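Peptidase M16 C-terminal domain-containing protein (Enterococcus faecalis, PDB 3D3Y) is of unknown function but probably belongs to the peptidase M16 family, with an inactive-type M16 domain, and may bind a metal ion. Local coordinates at residues D269-A274 with I403-K408. Numbering follows the deposited sequence.
Sequences DSYYFA and IQEVAK. With EDO (1,2-ethanediol), chain H.
Y271 sets the phenolic end of its ring obliquely against the CB-CG methylenes of E405, with CZ and OH both 3.7 Å from CG, while the other end of the ring approaches V406, CD1 lying 3.9 Å from CG2. The two long side chains cross at about a right angle, and ring and carboxylate planes stand 49° apart; by distance the methylenes, not the carboxylate, do the touching. E405 CG lies anti to the backbone N (chi1 179°), which puts it by the ring; the chain then bends at chi2, and OE2 forms a salt bridge with R409. V406 CG2 is shared: it also meets A274 CB at 3.6 Å. L275 and F278 of helix 272-284 touch V406 as well, and I403 packs on V277, extending the apolar seam. Y271 is the N-cap residue of helix 272-284, and a type I turn from D269 to Y272 leads into it, closed by Y272 N to D269 O at 3.0 Å. The contact therefore joins the start of that helix to helix 400-409, which leads into strand 411-421. Its chemistry implies mainly apolar packing, with glutamate methylenes against the phenol and a charged pair within helix 400-409 alongside.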
loop_
_atom_site.group_PDB
_atom_site.type_symbol
_atom_site.label_atom_id
_atom_site.label_comp_id
_atom_site.label_asym_id
_atom_site.label_seq_id
_atom_site.Cartn_x
_atom_site.Cartn_y
_atom_site.Cartn_z
ATOM N N ASP A 269 10.617 2.487 -15.009
ATOM C CA ASP A 269 11.724 1.808 -15.731
ATOM C C ASP A 269 11.314 1.441 -17.158
ATOM O O ASP A 269 10.140 1.300 -17.457
ATOM C CB ASP A 269 12.126 0.509 -15.028
ATOM C CG ASP A 269 13.109 0.719 -13.874
ATOM O OD1 ASP A 269 13.545 1.864 -13.663
ATOM O OD2 ASP A 269 13.419 -0.277 -13.159
ATOM N N SER A 270 12.311 1.235 -18.010
ATOM C CA SER A 270 12.125 0.805 -19.388
ATOM C C SER A 270 11.145 -0.367 -19.591
ATOM O O SER A 270 10.261 -0.268 -20.451
ATOM C CB SER A 270 13.490 0.482 -19.989
ATOM O OG SER A 270 14.305 1.669 -19.944
ATOM N N TYR A 271 11.300 -1.432 -18.796
ATOM C CA TYR A 271 10.456 -2.621 -18.872
ATOM C C TYR A 271 9.233 -2.634 -17.956
ATOM O O TYR A 271 8.569 -3.680 -17.799
ATOM C CB TYR A 271 11.293 -3.902 -18.714
ATOM C CG TYR A 271 12.122 -4.164 -19.973
ATOM C CD1 TYR A 271 11.564 -4.835 -21.073
ATOM C CD2 TYR A 271 13.439 -3.692 -20.087
ATOM C CE1 TYR A 271 12.301 -5.060 -22.260
ATOM C CE2 TYR A 271 14.183 -3.910 -21.269
ATOM C CZ TYR A 271 13.594 -4.595 -22.346
ATOM O OH TYR A 271 14.303 -4.823 -23.514
ATOM N N TYR A 272 8.903 -1.475 -17.391
ATOM C CA TYR A 272 7.706 -1.368 -16.526
ATOM C C TYR A 272 6.449 -1.890 -17.221
ATOM O O TYR A 272 5.724 -2.712 -16.661
ATOM C CB TYR A 272 7.500 0.065 -16.043
ATOM C CG TYR A 272 6.243 0.227 -15.183
ATOM C CD1 TYR A 272 6.250 -0.103 -13.828
ATOM C CD2 TYR A 272 5.053 0.681 -15.749
ATOM C CE1 TYR A 272 5.066 0.047 -13.028
ATOM C CE2 TYR A 272 3.882 0.828 -14.989
ATOM C CZ TYR A 272 3.897 0.494 -13.636
ATOM O OH TYR A 272 2.741 0.694 -12.931
ATOM N N PHE A 273 6.139 -1.385 -18.420
ATOM C CA PHE A 273 4.904 -1.811 -19.103
ATOM C C PHE A 273 4.947 -3.273 -19.567
ATOM O O PHE A 273 3.963 -4.022 -19.401
ATOM C CB PHE A 273 4.549 -0.845 -20.262
ATOM C CG PHE A 273 4.064 0.469 -19.769
ATOM C CD1 PHE A 273 2.708 0.653 -19.472
ATOM C CD2 PHE A 273 4.967 1.513 -19.520
ATOM C CE1 PHE A 273 2.252 1.853 -18.953
ATOM C CE2 PHE A 273 4.518 2.724 -18.992
ATOM C CZ PHE A 273 3.170 2.894 -18.720
ATOM N N ALA A 274 6.095 -3.676 -20.124
ATOM C CA ALA A 274 6.347 -5.089 -20.475
ATOM C C ALA A 274 6.084 -6.027 -19.277
ATOM O O ALA A 274 5.565 -7.125 -19.436
ATOM C CB ALA A 274 7.807 -5.249 -20.970
ATOM N N ILE A 403 8.333 -9.001 -23.625
ATOM C CA ILE A 403 7.816 -9.936 -22.617
ATOM C C ILE A 403 8.824 -11.041 -22.316
ATOM O O ILE A 403 9.001 -11.425 -21.122
ATOM C CB ILE A 403 6.449 -10.532 -23.071
ATOM C CG1 ILE A 403 5.400 -9.414 -23.279
ATOM C CG2 ILE A 403 5.965 -11.624 -22.066
ATOM C CD1 ILE A 403 4.211 -9.772 -24.143
ATOM N N GLN A 404 9.469 -11.560 -23.373
ATOM C CA GLN A 404 10.495 -12.596 -23.251
ATOM C C GLN A 404 11.677 -12.069 -22.445
ATOM O O GLN A 404 12.243 -12.785 -21.593
ATOM C CB GLN A 404 11.033 -13.037 -24.632
ATOM C CG GLN A 404 10.061 -13.750 -25.551
ATOM C CD GLN A 404 10.701 -14.087 -26.890
ATOM O OE1 GLN A 404 10.503 -13.365 -27.879
ATOM N NE2 GLN A 404 11.470 -15.167 -26.934
ATOM N N GLU A 405 12.068 -10.822 -22.725
ATOM C CA GLU A 405 13.151 -10.192 -21.939
ATOM C C GLU A 405 12.810 -10.048 -20.420
ATOM O O GLU A 405 13.654 -10.338 -19.564
ATOM C CB GLU A 405 13.567 -8.847 -22.566
ATOM C CG GLU A 405 14.662 -8.082 -21.834
ATOM C CD GLU A 405 15.971 -8.864 -21.734
ATOM O OE1 GLU A 405 16.247 -9.721 -22.620
ATOM O OE2 GLU A 405 16.723 -8.607 -20.756
ATOM N N VAL A 406 11.603 -9.601 -20.094
ATOM C CA VAL A 406 11.141 -9.548 -18.699
ATOM C C VAL A 406 11.251 -10.968 -18.100
ATOM O O VAL A 406 11.790 -11.157 -17.000
ATOM C CB VAL A 406 9.670 -9.007 -18.609
ATOM C CG1 VAL A 406 9.026 -9.295 -17.232
ATOM C CG2 VAL A 406 9.663 -7.501 -18.918
ATOM N N ALA A 407 10.781 -11.963 -18.848
ATOM C CA ALA A 407 10.814 -13.366 -18.359
ATOM C C ALA A 407 12.251 -13.850 -18.107
ATOM O O ALA A 407 12.520 -14.568 -17.122
ATOM C CB ALA A 407 10.111 -14.276 -19.348
ATOM N N LYS A 408 13.180 -13.457 -18.982
ATOM C CA LYS A 408 14.592 -13.835 -18.805
ATOM C C LYS A 408 15.240 -13.118 -17.622
ATOM O O LYS A 408 16.126 -13.676 -16.971
ATOM C CB LYS A 408 15.405 -13.590 -20.090
ATOM C CG LYS A 408 15.112 -14.609 -21.203
ATOM C CD LYS A 408 15.722 -14.163 -22.546
ATOM C CE LYS A 408 15.307 -15.122 -23.667
ATOM N NZ LYS A 408 15.630 -14.518 -25.004
HETATM C C1 EDO H . 16.183 0.304 -16.813
HETATM O O1 EDO H . 16.073 -0.716 -17.804
HETATM C C2 EDO H . 15.170 1.350 -17.199
HETATM O O2 EDO H . 15.147 2.392 -16.242
#